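Local structure of VirX1 (Cyanophage Syn10, 6QGM) at residues L23-Q29 / L369-N374; G12-W17 / A33-D37; H52-F56 / H363-E367; T334-V338 / R385-N389. The protein iodinates diverse substrates and, as a member of the tryptophan halogenase family, probably works as a flavin-dependent halogenase. All coordinates share one frame; numbering follows the deposited sequence.

Contact 1 (L23-Q29 / L369-N374); sequences LSKLCPQ and LVYLIN
Val-370 sends its two methyl branches to different partners on the end of helix 14-26. With CG1 anti to the backbone N (chi1 166°), that branch reaches Leu-26, where Val-370 CG1 stands 3.7 Å from Leu-26 CB and the two side chains cross at about a right angle. The other branch slides past Leu-23 in the opposite direction, placing Val-370 CG2 3.9 Å from Leu-23 CD2. Leu-23 is long enough to reach on to Leu-369 and Ile-373 as well, and Cys-27 adds its sulfur: Cys-27 SG rests 3.8 Å from Ile-373 CG2 and 4.0 Å from Val-370 CG1. Branched leucine, valine and isoleucine with a small cysteine suit this seam because their methyls and sulfur can meet closely where two helix ends come together.

The polar part centres on Asn-374, just past helix 360-373. Asn-374 ND2 donates to Leu-26 O at 2.8 Å, in a bent bond (139°) that comes from above the carbonyl plane; the short asparagine amide suits a carbonyl this near. That carbonyl belongs to the last turn of helix 14-26, which Cys-27 then leaves. Gln-29 lays its amide across Ile-373, with Gln-29 NE2 3.5 Å from Ile-373 CG2, a packing contact. Tyr-476 of the second subunit packs on Leu-26, Val-370 and Asn-374.

The chemistry implies an apolar seam fastened at its end by one amide, which supplies a donor to a carbonyl where the helix stops.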
# COMPACT_ATOMS: atom_id res chain seq x y z
N LEU B 23 10.31 -4.01 33.99
CA LEU B 23 9.04 -3.66 34.67
C LEU B 23 9.34 -2.96 36.00
O LEU B 23 8.71 -1.93 36.27
CB LEU B 23 8.20 -4.94 34.87
CG LEU B 23 7.54 -5.49 33.60
CD1 LEU B 23 6.64 -6.68 33.90
CD2 LEU B 23 6.75 -4.42 32.86
N SER B 24 10.29 -3.49 36.80
CA SER B 24 10.62 -2.96 38.15
C SER B 24 11.14 -1.51 38.04
O SER B 24 10.82 -0.70 38.93
CB SER B 24 11.61 -3.85 38.87
OG SER B 24 12.92 -3.69 38.35
N LYS B 25 11.88 -1.19 36.97
CA LYS B 25 12.55 0.12 36.76
C LYS B 25 11.62 1.08 36.02
O LYS B 25 11.47 2.22 36.49
CB LYS B 25 13.88 -0.08 36.03
CG LYS B 25 14.64 1.20 35.73
CD LYS B 25 16.13 1.07 35.78
CE LYS B 25 16.85 2.38 35.49
NZ LYS B 25 16.49 2.93 34.16
N LEU B 26 11.00 0.65 34.90
CA LEU B 26 10.21 1.53 34.00
C LEU B 26 8.73 1.59 34.41
O LEU B 26 8.01 2.46 33.89
CB LEU B 26 10.37 1.04 32.56
CG LEU B 26 11.80 0.88 32.05
CD1 LEU B 26 11.85 0.25 30.68
CD2 LEU B 26 12.51 2.21 32.03
N CYS B 27 8.26 0.69 35.28
CA CYS B 27 6.84 0.61 35.74
C CYS B 27 6.82 0.48 37.26
O CYS B 27 6.32 -0.51 37.81
CB CYS B 27 6.10 -0.54 35.07
SG CYS B 27 6.19 -0.50 33.25
N PRO B 28 7.33 1.50 37.99
CA PRO B 28 7.47 1.43 39.45
C PRO B 28 6.13 1.21 40.18
O PRO B 28 6.17 0.71 41.28
CB PRO B 28 8.04 2.80 39.84
CG PRO B 28 8.61 3.36 38.55
CD PRO B 28 7.74 2.81 37.45
N GLN B 29 5.01 1.60 39.57
CA GLN B 29 3.63 1.44 40.12
C GLN B 29 3.31 -0.06 40.30
O GLN B 29 2.44 -0.36 41.15
CB GLN B 29 2.59 2.16 39.25
CG GLN B 29 2.21 1.47 37.94
CD GLN B 29 3.08 1.84 36.75
OE1 GLN B 29 4.27 2.12 36.88
NE2 GLN B 29 2.48 1.83 35.56
N LEU B 369 5.12 -4.06 26.15
CA LEU B 369 4.36 -4.23 27.42
C LEU B 369 4.55 -2.99 28.30
O LEU B 369 3.53 -2.46 28.80
CB LEU B 369 4.85 -5.49 28.13
CG LEU B 369 4.03 -5.89 29.35
CD1 LEU B 369 2.57 -6.10 28.95
CD2 LEU B 369 4.63 -7.13 29.99
N VAL B 370 5.80 -2.55 28.48
CA VAL B 370 6.17 -1.34 29.27
C VAL B 370 5.43 -0.14 28.68
O VAL B 370 4.95 0.71 29.47
CB VAL B 370 7.70 -1.10 29.31
CG1 VAL B 370 8.05 0.28 29.81
CG2 VAL B 370 8.41 -2.14 30.16
N TYR B 371 5.35 -0.08 27.35
CA TYR B 371 4.70 1.02 26.60
C TYR B 371 3.23 1.11 26.99
O TYR B 371 2.77 2.20 27.35
CB TYR B 371 4.91 0.84 25.09
CG TYR B 371 4.18 1.85 24.25
CD1 TYR B 371 4.77 3.06 23.95
CD2 TYR B 371 2.91 1.61 23.77
CE1 TYR B 371 4.12 4.01 23.18
CE2 TYR B 371 2.22 2.55 23.03
CZ TYR B 371 2.83 3.76 22.73
OH TYR B 371 2.17 4.70 21.98
N LEU B 372 2.51 -0.02 26.97
CA LEU B 372 1.06 -0.08 27.28
C LEU B 372 0.81 0.17 28.78
O LEU B 372 -0.17 0.86 29.11
CB LEU B 372 0.51 -1.44 26.84
CG LEU B 372 0.39 -1.65 25.33
CD1 LEU B 372 -0.24 -2.99 25.03
CD2 LEU B 372 -0.43 -0.54 24.68
N ILE B 373 1.63 -0.39 29.66
CA ILE B 373 1.43 -0.27 31.13
C ILE B 373 1.67 1.19 31.57
O ILE B 373 0.94 1.64 32.47
CB ILE B 373 2.31 -1.30 31.87
CG1 ILE B 373 1.75 -2.71 31.67
CG2 ILE B 373 2.45 -0.93 33.34
CD1 ILE B 373 2.61 -3.81 32.26
N ASN B 374 2.61 1.91 30.94
CA ASN B 374 2.93 3.32 31.29
C ASN B 374 1.98 4.29 30.60
O ASN B 374 2.07 5.50 30.87
CB ASN B 374 4.39 3.68 30.97
CG ASN B 374 5.35 2.97 31.88
OD1 ASN B 374 4.95 2.43 32.91
ND2 ASN B 374 6.61 2.93 31.49

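Contact 2 (G12-W17 / A33-D37); sequences GGSSGW and ALIED
Trp-17 NE1 donates its hydrogen to Glu-36 OE1, the hydrogen bond that joins the two segments, at 3.3 Å and bent to 145°. The oxygen lies at the edge of the indole, near its plane, and the N-H meets it almost head-on to the C-O bond. The carboxylate is turned steeply against the ring, by 75°. The contact joins the glycine-rich turn and helix start to the second strand of a Rossmann-type beta-alpha-beta unit (strand 6-10, helix 14-26, strand 31-36), and Gly-13 and Gly-16 fit its GxGxxG pattern. Glu-36 closes that second strand, where dinucleotide-binding relatives often carry an acid for the ribose. Here its extended chain, with CG anti to the backbone N, carries OE1 over to the indole, while OE2 makes a weak bond to His-188.

Leu-34, two residues earlier on the same side of the strand, suits its place because its two methyls reach the indole, Gly-12 and Gly-16 together. The missing side chain at Gly-12 admits the Glu-36 carboxylate as well as Leu-34 CD2, 3.9 Å from Gly-12 CA; that at Gly-16 admits Leu-34 CD1. His-188 also meets Trp-17 edge-to-face, and helix 169-181 packs on the indole. Over one face of that indole, Leu-34 CD1 makes a CH-pi contact 3.8 Å from the centroid of the Trp-17 six-membered ring, only 10° off its normal.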
# COMPACT_ATOMS: atom_id res chain seq x y z
N GLY B 12 12.79 -17.90 35.00
CA GLY B 12 13.90 -17.06 35.49
C GLY B 12 15.16 -17.20 34.66
O GLY B 12 16.25 -17.33 35.27
N GLY B 13 15.06 -17.19 33.33
CA GLY B 13 16.24 -17.13 32.45
C GLY B 13 16.59 -15.68 32.19
O GLY B 13 16.21 -14.82 33.04
N SER B 14 17.22 -15.40 31.05
CA SER B 14 17.32 -14.01 30.51
C SER B 14 15.92 -13.40 30.46
O SER B 14 15.71 -12.37 31.11
CB SER B 14 18.00 -13.96 29.15
OG SER B 14 17.68 -15.11 28.37
N SER B 15 14.98 -14.04 29.75
CA SER B 15 13.61 -13.54 29.50
C SER B 15 12.93 -13.14 30.81
O SER B 15 12.35 -12.04 30.87
CB SER B 15 12.80 -14.54 28.73
OG SER B 15 13.06 -14.45 27.33
N GLY B 16 13.00 -13.99 31.83
CA GLY B 16 12.34 -13.75 33.12
C GLY B 16 12.87 -12.50 33.77
O GLY B 16 12.07 -11.62 34.13
N TRP B 17 14.20 -12.41 33.90
CA TRP B 17 14.87 -11.33 34.65
C TRP B 17 14.93 -10.05 33.80
O TRP B 17 14.89 -8.96 34.39
CB TRP B 17 16.24 -11.80 35.10
CG TRP B 17 16.12 -12.82 36.18
CD1 TRP B 17 16.50 -14.12 36.15
CD2 TRP B 17 15.52 -12.60 37.46
NE1 TRP B 17 16.21 -14.72 37.34
CE2 TRP B 17 15.60 -13.82 38.16
CE3 TRP B 17 14.93 -11.50 38.09
CZ2 TRP B 17 15.09 -13.97 39.45
CZ3 TRP B 17 14.44 -11.64 39.37
CH2 TRP B 17 14.52 -12.86 40.04
N ALA B 33 6.32 -10.17 41.04
CA ALA B 33 6.90 -11.43 41.55
C ALA B 33 7.45 -12.23 40.37
O ALA B 33 6.85 -12.14 39.26
CB ALA B 33 5.88 -12.21 42.32
N LEU B 34 8.57 -12.93 40.57
CA LEU B 34 9.13 -13.88 39.58
C LEU B 34 9.23 -15.27 40.20
O LEU B 34 9.93 -15.42 41.22
CB LEU B 34 10.50 -13.41 39.08
CG LEU B 34 11.03 -14.19 37.88
CD1 LEU B 34 11.77 -13.29 36.92
CD2 LEU B 34 11.91 -15.36 38.32
N ILE B 35 8.56 -16.24 39.57
CA ILE B 35 8.52 -17.67 39.99
C ILE B 35 9.55 -18.43 39.16
O ILE B 35 9.44 -18.42 37.91
CB ILE B 35 7.10 -18.24 39.83
CG1 ILE B 35 6.10 -17.52 40.75
CG2 ILE B 35 7.09 -19.74 40.04
CD1 ILE B 35 4.71 -17.43 40.19
N GLU B 36 10.51 -19.04 39.83
CA GLU B 36 11.67 -19.74 39.22
C GLU B 36 11.78 -21.09 39.93
O GLU B 36 11.59 -21.12 41.15
CB GLU B 36 12.88 -18.80 39.34
CG GLU B 36 14.24 -19.47 39.26
CD GLU B 36 15.37 -18.50 39.56
OE1 GLU B 36 15.65 -17.64 38.71
OE2 GLU B 36 15.98 -18.58 40.67
N ASP B 37 11.98 -22.18 39.18
CA ASP B 37 12.13 -23.56 39.70
C ASP B 37 13.60 -23.78 40.03
O ASP B 37 14.44 -23.81 39.13
CB ASP B 37 11.64 -24.60 38.69
CG ASP B 37 11.61 -26.03 39.19
OD1 ASP B 37 12.49 -26.39 40.02
OD2 ASP B 37 10.69 -26.78 38.76

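Contact 3 (H52-F56 / H363-E367); sequences HFNKF and HENIE
His-363 and Glu-367, one turn apart on helix 360-373, both hold CG between the backbone N and the carbonyl carbon (chi1 46° and 68°), and this conformation brings the imidazole and the carboxylate against helix 52-59. From the other side Lys-55 stretches out fully, with CG opposite its own backbone N, and crosses Glu-367 at about a right angle. The flexible chain of lysine suits the place: its methylenes pass across the carboxylate, with CD and CE near Glu-367 OE1, and Lys-55 NZ forms a long salt bridge to Glu-367 OE2 at 3.5 Å, weak as a hydrogen bond. Glu-364 lies close to Glu-367 in the same helix, so the lysine would probably offset some of the negative charge gathered there.

The imidazole of His-363 packs against His-52 and Phe-53. The carbonyl carbon of His-52 lies over one of its faces, and His-363 NE2 comes 3.6 Å from His-52 CB. The rings of His-363 and Phe-53 meet edge to edge, with His-363 ND1 3.9 Å from Phe-53 CD1. A flat ring is apt here because it can set a face against the helix backbone and its rim against the phenyl edge. Phe-56 offers CD1 to His-363 CB at 4.0 Å, and the edge of the Phe-56 ring, at CE1, to Ile-366 CG2 at 4.2 Å. Met-18 of helix 14-26 touches both Phe-56 and Ile-366.

The axes of segments 52-56 and 363-367 approach to 10.6 Å at 41°, a helix-helix packing that sets helix 52-59 beside the Rossmann-type part of a halogenase fold, whose glycine-rich turn lies near Ile-366.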
# COMPACT_ATOMS: atom_id res chain seq x y z
N HIS B 52 19.05 -3.47 18.32
CA HIS B 52 17.81 -3.34 19.14
C HIS B 52 18.15 -3.41 20.64
O HIS B 52 17.56 -2.67 21.44
CB HIS B 52 16.80 -4.46 18.78
CG HIS B 52 15.73 -4.16 17.76
ND1 HIS B 52 16.00 -4.08 16.38
CD2 HIS B 52 14.40 -3.98 17.90
CE1 HIS B 52 14.87 -3.81 15.74
NE2 HIS B 52 13.87 -3.74 16.65
N PHE B 53 19.07 -4.32 21.00
CA PHE B 53 19.52 -4.61 22.40
C PHE B 53 20.06 -3.35 23.07
O PHE B 53 19.92 -3.23 24.31
CB PHE B 53 20.59 -5.70 22.37
CG PHE B 53 20.92 -6.31 23.71
CD1 PHE B 53 19.97 -7.01 24.43
CD2 PHE B 53 22.20 -6.23 24.24
CE1 PHE B 53 20.28 -7.60 25.65
CE2 PHE B 53 22.50 -6.81 25.45
CZ PHE B 53 21.55 -7.50 26.16
N ASN B 54 20.69 -2.45 22.29
CA ASN B 54 21.26 -1.18 22.81
C ASN B 54 20.13 -0.34 23.42
O ASN B 54 20.37 0.26 24.50
CB ASN B 54 22.08 -0.46 21.74
CG ASN B 54 23.38 -1.13 21.38
OD1 ASN B 54 24.35 -1.04 22.14
ND2 ASN B 54 23.43 -1.77 20.22
N LYS B 55 18.95 -0.30 22.78
CA LYS B 55 17.78 0.46 23.29
C LYS B 55 17.39 -0.07 24.67
O LYS B 55 17.12 0.75 25.57
CB LYS B 55 16.57 0.31 22.35
CG LYS B 55 15.34 1.13 22.67
CD LYS B 55 14.06 0.46 22.23
CE LYS B 55 12.92 1.44 22.19
NZ LYS B 55 11.87 1.03 21.24
N PHE B 56 17.34 -1.40 24.83
CA PHE B 56 17.02 -2.08 26.10
C PHE B 56 18.05 -1.63 27.15
O PHE B 56 17.65 -1.14 28.23
CB PHE B 56 16.98 -3.60 25.92
CG PHE B 56 16.63 -4.36 27.17
CD1 PHE B 56 15.30 -4.56 27.52
CD2 PHE B 56 17.61 -4.85 28.02
CE1 PHE B 56 14.97 -5.21 28.70
CE2 PHE B 56 17.28 -5.52 29.19
CZ PHE B 56 15.96 -5.70 29.53
N HIS B 363 12.92 -8.66 23.98
CA HIS B 363 13.01 -7.21 24.34
C HIS B 363 11.92 -6.41 23.62
O HIS B 363 11.45 -5.43 24.21
CB HIS B 363 14.41 -6.58 24.16
CG HIS B 363 15.11 -6.89 22.88
ND1 HIS B 363 16.42 -7.32 22.84
CD2 HIS B 363 14.68 -6.89 21.60
CE1 HIS B 363 16.78 -7.55 21.60
NE2 HIS B 363 15.73 -7.29 20.81
N GLU B 364 11.50 -6.83 22.41
CA GLU B 364 10.39 -6.20 21.67
C GLU B 364 9.12 -6.31 22.51
O GLU B 364 8.48 -5.27 22.77
CB GLU B 364 10.24 -6.84 20.28
CG GLU B 364 8.96 -6.47 19.55
CD GLU B 364 8.88 -5.07 18.98
OE1 GLU B 364 9.89 -4.30 19.04
OE2 GLU B 364 7.80 -4.75 18.47
N ASN B 365 8.75 -7.52 22.93
CA ASN B 365 7.52 -7.75 23.73
C ASN B 365 7.64 -7.02 25.08
O ASN B 365 6.62 -6.49 25.54
CB ASN B 365 7.20 -9.24 23.88
CG ASN B 365 6.56 -9.79 22.63
OD1 ASN B 365 6.55 -9.12 21.59
ND2 ASN B 365 6.03 -11.00 22.70
N ILE B 366 8.83 -6.96 25.68
CA ILE B 366 9.05 -6.26 26.98
C ILE B 366 8.77 -4.77 26.77
O ILE B 366 7.98 -4.21 27.56
CB ILE B 366 10.45 -6.53 27.56
CG1 ILE B 366 10.61 -7.99 28.00
CG2 ILE B 366 10.74 -5.57 28.70
CD1 ILE B 366 12.01 -8.39 28.37
N GLU B 367 9.38 -4.16 25.75
CA GLU B 367 9.26 -2.71 25.46
C GLU B 367 7.80 -2.37 25.10
O GLU B 367 7.32 -1.33 25.58
CB GLU B 367 10.29 -2.24 24.45
CG GLU B 367 10.16 -2.73 23.04
CD GLU B 367 11.39 -2.47 22.16
OE1 GLU B 367 12.53 -2.35 22.72
OE2 GLU B 367 11.22 -2.39 20.90

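Contact 4 (T334-V338 / R385-N389); sequences TRAWV and RDGFN
Asn-389 grips both backbone polar atoms of Trp-337. Asn-389 OD1 accepts from Trp-337 N at 2.7 Å, and Asn-389 ND2 donates to Trp-337 O at 3.0 Å along a nearly straight line (173°), with the carbonyl oxygen in the amide plane. Ala-336 N adds a weak second bond to OD1. An amide suits this place because it presents an acceptor and a donor side by side, and these paired bonds fix its flip.

The indole of Trp-337 is held on two sides. Arg-385 lays its methylenes over one face, with Arg-385 CD in a CH-pi contact 3.5 Å from the centroid of the Trp-337 five-membered ring. The edge of the indole points at the face of Phe-388 in a T-shaped pair, centroids of the six-membered rings 5.3 Å apart and planes at 87°. Ala-336, small enough to fit, touches the edge of Phe-388.

Further out, Gln-382 of the same chain and Gln-423 of the second subunit both bind the guanidinium of Arg-385, while Glu-239 holds that of Arg-335 in a salt bridge. Strand 337-338, at the border of the mixed sheet beside strand 341-343, is thus fastened to helix 382-408, and Leu-369 and Leu-372 of helix 360-373 pack on Trp-337.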
# COMPACT_ATOMS: atom_id res chain seq x y z
N THR B 334 -0.23 -18.12 17.76
CA THR B 334 -1.16 -17.31 16.93
C THR B 334 -1.42 -15.97 17.62
O THR B 334 -1.91 -15.05 16.95
CB THR B 334 -2.43 -18.13 16.61
OG1 THR B 334 -3.06 -18.50 17.83
CG2 THR B 334 -2.12 -19.39 15.85
N ARG B 335 -1.13 -15.88 18.92
CA ARG B 335 -1.22 -14.64 19.72
C ARG B 335 -0.23 -14.71 20.88
O ARG B 335 -0.03 -15.82 21.41
CB ARG B 335 -2.62 -14.47 20.30
CG ARG B 335 -3.67 -14.03 19.30
CD ARG B 335 -5.02 -13.84 19.95
NE ARG B 335 -5.46 -15.08 20.56
CZ ARG B 335 -6.50 -15.21 21.36
NH1 ARG B 335 -7.28 -14.17 21.62
NH2 ARG B 335 -6.80 -16.39 21.87
N ALA B 336 0.32 -13.57 21.27
CA ALA B 336 1.28 -13.42 22.39
C ALA B 336 0.52 -13.11 23.68
O ALA B 336 0.88 -13.69 24.74
CB ALA B 336 2.24 -12.31 22.05
N TRP B 337 -0.49 -12.23 23.60
CA TRP B 337 -1.35 -11.81 24.73
C TRP B 337 -2.71 -12.49 24.61
O TRP B 337 -3.46 -12.12 23.70
CB TRP B 337 -1.47 -10.29 24.75
CG TRP B 337 -1.85 -9.73 26.09
CD1 TRP B 337 -2.62 -10.31 27.06
CD2 TRP B 337 -1.48 -8.44 26.59
NE1 TRP B 337 -2.75 -9.47 28.12
CE2 TRP B 337 -2.06 -8.32 27.87
CE3 TRP B 337 -0.71 -7.38 26.09
CZ2 TRP B 337 -1.90 -7.17 28.66
CZ3 TRP B 337 -0.55 -6.26 26.87
CH2 TRP B 337 -1.15 -6.15 28.12
N VAL B 338 -2.98 -13.47 25.47
CA VAL B 338 -4.25 -14.24 25.49
C VAL B 338 -4.82 -14.14 26.91
O VAL B 338 -4.08 -14.50 27.86
CB VAL B 338 -4.02 -15.71 25.09
CG1 VAL B 338 -5.27 -16.55 25.26
CG2 VAL B 338 -3.48 -15.81 23.68
N ARG B 385 -4.25 -4.56 23.40
CA ARG B 385 -3.72 -5.95 23.47
C ARG B 385 -3.74 -6.59 22.06
O ARG B 385 -2.76 -7.28 21.72
CB ARG B 385 -4.54 -6.77 24.48
CG ARG B 385 -4.41 -6.26 25.91
CD ARG B 385 -4.98 -7.21 26.93
NE ARG B 385 -6.42 -7.27 26.92
CZ ARG B 385 -7.23 -6.42 27.51
NH1 ARG B 385 -6.75 -5.39 28.19
NH2 ARG B 385 -8.54 -6.59 27.40
N ASP B 386 -4.80 -6.36 21.29
CA ASP B 386 -4.92 -6.77 19.86
C ASP B 386 -3.81 -6.08 19.06
O ASP B 386 -3.18 -6.76 18.23
CB ASP B 386 -6.33 -6.51 19.33
CG ASP B 386 -7.37 -7.47 19.93
OD1 ASP B 386 -6.95 -8.43 20.58
OD2 ASP B 386 -8.59 -7.25 19.74
N GLY B 387 -3.55 -4.79 19.34
CA GLY B 387 -2.45 -4.01 18.74
C GLY B 387 -1.09 -4.60 19.06
O GLY B 387 -0.25 -4.67 18.15
N PHE B 388 -0.88 -5.01 20.32
CA PHE B 388 0.35 -5.70 20.82
C PHE B 388 0.59 -6.98 20.02
O PHE B 388 1.71 -7.24 19.57
CB PHE B 388 0.19 -6.00 22.31
CG PHE B 388 1.35 -6.70 22.95
CD1 PHE B 388 1.50 -8.07 22.85
CD2 PHE B 388 2.27 -6.00 23.68
CE1 PHE B 388 2.57 -8.71 23.47
CE2 PHE B 388 3.33 -6.63 24.31
CZ PHE B 388 3.50 -7.99 24.17
N ASN B 389 -0.47 -7.79 19.87
CA ASN B 389 -0.45 -9.08 19.13
C ASN B 389 -0.08 -8.78 17.67
O ASN B 389 0.83 -9.41 17.14
CB ASN B 389 -1.76 -9.85 19.29
CG ASN B 389 -1.94 -10.44 20.68
OD1 ASN B 389 -0.99 -10.62 21.43
ND2 ASN B 389 -3.17 -10.78 21.03

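How the contacts relate
From the N terminus, contact 2 closes first, a short loop from the glycine-rich turn to the next strand. Contact 1 opens inside it, on the far end of the same helix 14-26, so the two cross; it closes only after some 340 residues, at the end of helix 360-373. Contact 3 is nested within contact 1 and joins helix 52-59 to an earlier part of helix 360-373. Contact 4 opens before helix 360-373 and closes on helix 382-408, crossing contacts 1 and 3 and touching both. Contacts 2 and 4, whose centres lie about 21 Å apart, reach the same mixed sheet, while helix 360-373 links contacts 1 and 3.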